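Local coordinates for hypothetical protein PA3499 (Pseudomonas aeruginosa, PDB 2IG8) that is of unknown function but belongs to the YjgF-like superfamily of small alpha-beta proteins and assembles as a trimer of identical chains, at residues Ala40-Ala45 with Val120-Leu125; Gln56-Leu61 with Arg98-Ala103. All coordinates share one frame; numbering follows the deposited sequence.

Contact 1: residues Ala40-Ala45 with Val120-Leu125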
loop_
_atom_site.group_PDB
_atom_site.type_symbol
_atom_site.label_atom_id
_atom_site.label_comp_id
_atom_site.label_asym_id
_atom_site.label_seq_id
_atom_site.Cartn_x
_atom_site.Cartn_y
_atom_site.Cartn_z
ATOM N N ALA B 40 15.929 -0.924 -18.467
ATOM C CA ALA B 40 15.828 -0.016 -19.605
ATOM C C ALA B 40 16.397 1.370 -19.250
ATOM O O ALA B 40 17.066 1.997 -20.081
ATOM C CB ALA B 40 14.376 0.090 -20.068
ATOM N N THR B 41 16.128 1.817 -18.018
ATOM C CA THR B 41 16.607 3.106 -17.501
ATOM C C THR B 41 18.128 3.159 -17.440
ATOM O O THR B 41 18.712 4.207 -17.692
ATOM C CB THR B 41 16.058 3.440 -16.113
ATOM O OG1 THR B 41 16.142 2.300 -15.227
ATOM C CG2 THR B 41 14.600 3.922 -16.198
ATOM N N ARG B 42 18.768 2.044 -17.085
ATOM C CA ARG B 42 20.240 2.019 -17.041
ATOM C C ARG B 42 20.842 2.104 -18.430
ATOM O O ARG B 42 21.788 2.884 -18.685
ATOM C CB ARG B 42 20.758 0.780 -16.286
ATOM C CG ARG B 42 22.274 0.725 -16.244
ATOM C CD ARG B 42 22.803 -0.003 -15.025
ATOM N NE ARG B 42 22.383 0.683 -13.812
ATOM C CZ ARG B 42 22.391 0.163 -12.581
ATOM N NH1 ARG B 42 22.833 -1.081 -12.365
ATOM N NH2 ARG B 42 21.960 0.897 -11.556
ATOM N N GLN B 43 20.304 1.313 -19.353
ATOM C CA GLN B 43 20.713 1.389 -20.760
ATOM C C GLN B 43 20.543 2.830 -21.324
ATOM O O GLN B 43 21.473 3.397 -21.934
ATOM C CB GLN B 43 19.907 0.358 -21.577
ATOM C CG GLN B 43 19.928 0.542 -23.127
ATOM C CD GLN B 43 18.848 -0.324 -23.861
ATOM O OE1 GLN B 43 17.652 -0.368 -23.480
ATOM N NE2 GLN B 43 19.264 -0.955 -24.925
ATOM N N ALA B 44 19.378 3.431 -21.068
ATOM C CA ALA B 44 19.044 4.756 -21.564
ATOM C C ALA B 44 20.009 5.829 -21.011
ATOM O O ALA B 44 20.558 6.623 -21.761
ATOM C CB ALA B 44 17.576 5.113 -21.206
ATOM N N ALA B 45 20.259 5.796 -19.710
ATOM C CA ALA B 45 21.135 6.790 -19.072
ATOM C C ALA B 45 22.583 6.686 -19.566
ATOM O O ALA B 45 23.216 7.693 -19.898
ATOM C CB ALA B 45 21.063 6.646 -17.504
ATOM N N VAL B 120 15.078 1.735 -5.652
ATOM C CA VAL B 120 16.158 0.759 -5.635
ATOM C C VAL B 120 17.315 0.941 -6.613
ATOM O O VAL B 120 18.359 0.377 -6.370
ATOM C CB VAL B 120 15.652 -0.707 -5.707
ATOM C CG1 VAL B 120 14.845 -1.064 -4.426
ATOM C CG2 VAL B 120 14.869 -0.955 -6.965
ATOM N N PHE B 121 17.137 1.684 -7.702
ATOM C CA PHE B 121 18.244 2.065 -8.583
ATOM C C PHE B 121 18.245 3.568 -8.783
ATOM O O PHE B 121 17.163 4.216 -8.812
ATOM C CB PHE B 121 18.176 1.310 -9.913
ATOM C CG PHE B 121 18.241 -0.170 -9.748
ATOM C CD1 PHE B 121 19.431 -0.782 -9.449
ATOM C CD2 PHE B 121 17.100 -0.944 -9.856
ATOM C CE1 PHE B 121 19.501 -2.151 -9.290
ATOM C CE2 PHE B 121 17.156 -2.311 -9.680
ATOM C CZ PHE B 121 18.349 -2.910 -9.402
ATOM N N PRO B 122 19.447 4.149 -8.896
ATOM C CA PRO B 122 19.566 5.592 -8.910
ATOM C C PRO B 122 18.955 6.258 -10.145
ATOM O O PRO B 122 18.572 7.418 -10.069
ATOM C CB PRO B 122 21.078 5.824 -8.808
ATOM C CG PRO B 122 21.683 4.584 -9.331
ATOM C CD PRO B 122 20.757 3.491 -8.968
ATOM N N GLU B 123 18.800 5.517 -11.243
ATOM C CA GLU B 123 18.218 6.088 -12.474
ATOM C C GLU B 123 16.689 6.203 -12.419
ATOM O O GLU B 123 16.081 6.871 -13.277
ATOM C CB GLU B 123 18.604 5.250 -13.695
ATOM C CG GLU B 123 20.100 5.124 -13.919
ATOM C CD GLU B 123 20.744 3.926 -13.227
ATOM O OE1 GLU B 123 20.169 3.337 -12.285
ATOM O OE2 GLU B 123 21.857 3.573 -13.659
ATOM N N LEU B 124 16.067 5.546 -11.434
ATOM C CA LEU B 124 14.610 5.470 -11.339
ATOM C C LEU B 124 13.964 6.779 -10.860
ATOM O O LEU B 124 14.456 7.445 -9.926
ATOM C CB LEU B 124 14.185 4.328 -10.411
ATOM C CG LEU B 124 14.622 2.905 -10.797
ATOM C CD1 LEU B 124 14.041 1.884 -9.778
ATOM C CD2 LEU B 124 14.233 2.563 -12.240
ATOM N N LEU B 125 12.862 7.132 -11.512
ATOM C CA LEU B 125 12.000 8.247 -11.125
ATOM C C LEU B 125 10.638 7.774 -10.592
ATOM O O LEU B 125 9.920 8.563 -9.998
ATOM C CB LEU B 125 11.732 9.159 -12.334
ATOM C CG LEU B 125 12.923 9.934 -12.879
ATOM C CD1 LEU B 125 12.556 10.627 -14.240
ATOM C CD2 LEU B 125 13.405 10.904 -11.813
#
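Arg42, on the short helix 40-46, grips Glu123 side-on, with NE and NH2 turned to the carboxylate. The bond from Arg42 NE to Glu123 OE2 is short and fairly straight (2.9 Å, N-H...O 162°) and stays close to the guanidinium plane, yet it meets OE2 from above the carboxylate plane, in keeping with the 44° between the two planes. Arg42 NH2 reaches the syn lone pair of Glu123 OE1 at 3.1 Å, and a weak third bond runs from Arg42 NH2 to Glu123 OE2. Arg42 CG lies anti to the backbone N, and a bend at chi3 swings the guanidinium toward the loop; Glu123 bends at chi2 to meet it. Arg42 NH2 also lies 3.9 Å from Pro122 CD, at the guanidinium edge. Closer to the backbone, Glu123 CG packs on Ala45 CB (4.0 Å), one helical turn beyond Thr41, whose OG1 touches Leu124 CD2 at 3.6 Å and has a weak hydrogen bond to Ala37 O. A type I turn from Phe121 to Leu124, closed by Leu124 N to Phe121 O, presents Glu123 to the helix. Phe121 stacks on His38 and makes a cation-pi contact with Lys91 of a second subunit. The arrangement thus joins helix 40-46, which follows strand 29-36, to the loop between strands 110-115 and 126-133, with helix 53-70 alongside.

Contact 2: residues Gln56-Leu61 with Arg98-Ala103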
loop_
_atom_site.group_PDB
_atom_site.type_symbol
_atom_site.label_atom_id
_atom_site.label_comp_id
_atom_site.label_asym_id
_atom_site.label_seq_id
_atom_site.Cartn_x
_atom_site.Cartn_y
_atom_site.Cartn_z
ATOM N N GLN B 56 9.375 6.585 -18.275
ATOM C CA GLN B 56 9.532 5.557 -17.272
ATOM C C GLN B 56 8.167 4.986 -16.863
ATOM O O GLN B 56 8.025 3.772 -16.730
ATOM C CB GLN B 56 10.295 6.050 -16.049
ATOM C CG GLN B 56 11.803 6.329 -16.293
ATOM C CD GLN B 56 12.626 6.450 -15.040
ATOM O OE1 GLN B 56 12.316 5.839 -14.017
ATOM N NE2 GLN B 56 13.745 7.217 -15.126
ATOM N N ALA B 57 7.185 5.851 -16.645
ATOM C CA ALA B 57 5.873 5.368 -16.189
ATOM C C ALA B 57 5.252 4.448 -17.247
ATOM O O ALA B 57 4.680 3.424 -16.919
ATOM C CB ALA B 57 4.949 6.523 -15.840
ATOM N N LEU B 58 5.437 4.776 -18.509
ATOM C CA LEU B 58 4.953 3.912 -19.592
ATOM C C LEU B 58 5.651 2.547 -19.664
ATOM O O LEU B 58 5.008 1.527 -19.955
ATOM C CB LEU B 58 5.056 4.620 -20.939
ATOM C CG LEU B 58 4.045 5.729 -21.277
ATOM C CD1 LEU B 58 4.410 6.402 -22.594
ATOM C CD2 LEU B 58 2.628 5.191 -21.289
ATOM N N VAL B 59 6.971 2.520 -19.471
ATOM C CA VAL B 59 7.692 1.261 -19.376
ATOM C C VAL B 59 7.159 0.429 -18.214
ATOM O O VAL B 59 6.930 -0.772 -18.379
ATOM C CB VAL B 59 9.232 1.470 -19.233
ATOM C CG1 VAL B 59 9.939 0.164 -18.802
ATOM C CG2 VAL B 59 9.815 2.066 -20.543
ATOM N N VAL B 60 6.948 1.072 -17.062
ATOM C CA VAL B 60 6.422 0.414 -15.875
ATOM C C VAL B 60 5.043 -0.168 -16.149
ATOM O O VAL B 60 4.824 -1.352 -15.899
ATOM C CB VAL B 60 6.361 1.372 -14.645
ATOM C CG1 VAL B 60 5.525 0.757 -13.480
ATOM C CG2 VAL B 60 7.783 1.672 -14.155
ATOM N N LEU B 61 4.131 0.652 -16.694
ATOM C CA LEU B 61 2.797 0.166 -17.047
ATOM C C LEU B 61 2.843 -0.978 -18.086
ATOM O O LEU B 61 2.091 -1.936 -17.971
ATOM C CB LEU B 61 1.873 1.332 -17.491
ATOM C CG LEU B 61 1.531 2.348 -16.377
ATOM C CD1 LEU B 61 0.906 3.645 -16.952
ATOM C CD2 LEU B 61 0.613 1.697 -15.286
ATOM N N ARG B 98 -0.676 7.568 -17.845
ATOM C CA ARG B 98 -1.937 6.912 -17.621
ATOM C C ARG B 98 -2.976 7.228 -18.696
ATOM O O ARG B 98 -3.692 6.311 -19.157
ATOM C CB ARG B 98 -2.468 7.237 -16.236
ATOM C CG ARG B 98 -1.723 6.486 -15.158
ATOM C CD ARG B 98 -2.437 6.577 -13.828
ATOM N NE ARG B 98 -2.341 7.907 -13.244
ATOM C CZ ARG B 98 -2.361 8.169 -11.937
ATOM N NH1 ARG B 98 -2.244 9.423 -11.527
ATOM N NH2 ARG B 98 -2.502 7.204 -11.041
ATOM N N GLN B 99 -3.067 8.479 -19.119
ATOM C CA GLN B 99 -4.038 8.822 -20.170
ATOM C C GLN B 99 -3.734 8.014 -21.431
ATOM O O GLN B 99 -4.638 7.513 -22.098
ATOM C CB GLN B 99 -4.030 10.314 -20.485
ATOM C CG GLN B 99 -4.622 11.159 -19.342
ATOM C CD GLN B 99 -6.134 11.112 -19.251
ATOM O OE1 GLN B 99 -6.821 10.588 -20.121
ATOM N NE2 GLN B 99 -6.663 11.661 -18.165
ATOM N N GLU B 100 -2.453 7.853 -21.749
ATOM C CA GLU B 100 -2.086 7.127 -22.960
ATOM C C GLU B 100 -2.290 5.628 -22.820
ATOM O O GLU B 100 -2.843 4.996 -23.708
ATOM C CB GLU B 100 -0.648 7.486 -23.380
ATOM C CG GLU B 100 -0.545 8.933 -23.762
ATOM C CD GLU B 100 0.888 9.441 -23.995
ATOM O OE1 GLU B 100 1.869 8.717 -23.693
ATOM O OE2 GLU B 100 0.992 10.601 -24.454
ATOM N N PHE B 101 -1.875 5.066 -21.686
ATOM C CA PHE B 101 -1.977 3.634 -21.407
ATOM C C PHE B 101 -3.428 3.173 -21.343
ATOM O O PHE B 101 -3.771 2.090 -21.822
ATOM C CB PHE B 101 -1.267 3.332 -20.091
ATOM C CG PHE B 101 -1.171 1.857 -19.746
ATOM C CD1 PHE B 101 -0.301 1.029 -20.423
ATOM C CD2 PHE B 101 -1.907 1.330 -18.721
ATOM C CE1 PHE B 101 -0.199 -0.317 -20.091
ATOM C CE2 PHE B 101 -1.790 -0.016 -18.356
ATOM C CZ PHE B 101 -0.925 -0.830 -19.062
ATOM N N PHE B 102 -4.276 4.012 -20.764
ATOM C CA PHE B 102 -5.691 3.734 -20.671
ATOM C C PHE B 102 -6.504 4.448 -21.757
ATOM O O PHE B 102 -7.676 4.770 -21.543
ATOM C CB PHE B 102 -6.180 4.140 -19.270
ATOM C CG PHE B 102 -5.618 3.288 -18.162
ATOM C CD1 PHE B 102 -6.019 1.970 -18.033
ATOM C CD2 PHE B 102 -4.706 3.801 -17.248
ATOM C CE1 PHE B 102 -5.521 1.150 -17.014
ATOM C CE2 PHE B 102 -4.173 2.969 -16.204
ATOM C CZ PHE B 102 -4.595 1.661 -16.102
ATOM N N ALA B 103 -5.911 4.667 -22.928
ATOM C CA ALA B 103 -6.629 5.338 -24.037
ATOM C C ALA B 103 -7.928 4.624 -24.439
ATOM O O ALA B 103 -8.821 5.255 -24.999
ATOM C CB ALA B 103 -5.726 5.508 -25.242
#
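Glu100 OE1 is held by one hydrogen bond, with His54 NE2 near the start of helix 53-70, and Leu58 CD1 packs against Glu100 OE1 at 3.6 Å, the two side chains crossing at about a right angle. The Glu100 chain runs extended beyond CG, which carries the charged tip over to the neighbouring helix. Further along, the contact becomes apolar. Leu61 CB sits almost exactly over the centre of the Phe101 ring, 3.6 Å from its centroid and 8° off the ring normal, a CH-pi contact. Phe101 CG is anti to its backbone N (chi1 -174°), so the ring leans across to Leu61 and its tip, CZ, comes within 3.4 Å of Leu61 O. Leu61 CD1 lies against the base of the Phe101 side chain, 3.8 Å from Phe101 CB, so that the leucine rests on both ring and stem. Leu61 CD1 also comes within 4.3 Å of Arg98 CG; the Arg98 guanidinium goes on to make weak hydrogen bonds with Ser111 and with Ser19 of a third subunit. This is helix-helix packing between helix 53-70 and the end of helix 91-101; Phe101 meets Leu78 of strand 78-85, and Leu61 rests on Ile128 of strand 126-133.

How the contacts relate
The two contacts have their centres about 17 Å apart and meet through helix 53-70, which supplies one side of contact 2 and also touches contact 1. Gln56 makes the join: its amide probably hydrogen-bonds through OE1 to Leu125 N and through NE2 to Glu123 O, and Thr41 packs on it. Along the chain the order is 40-45, 56-61, 98-103, 120-125, so contact 2 falls wholly between the two halves of contact 1. One contact ties a peripheral loop to a short helix, the other pairs the two longer helices against the mixed sheet. Contact 1 has residues beside a second subunit, contact 2 beside a third.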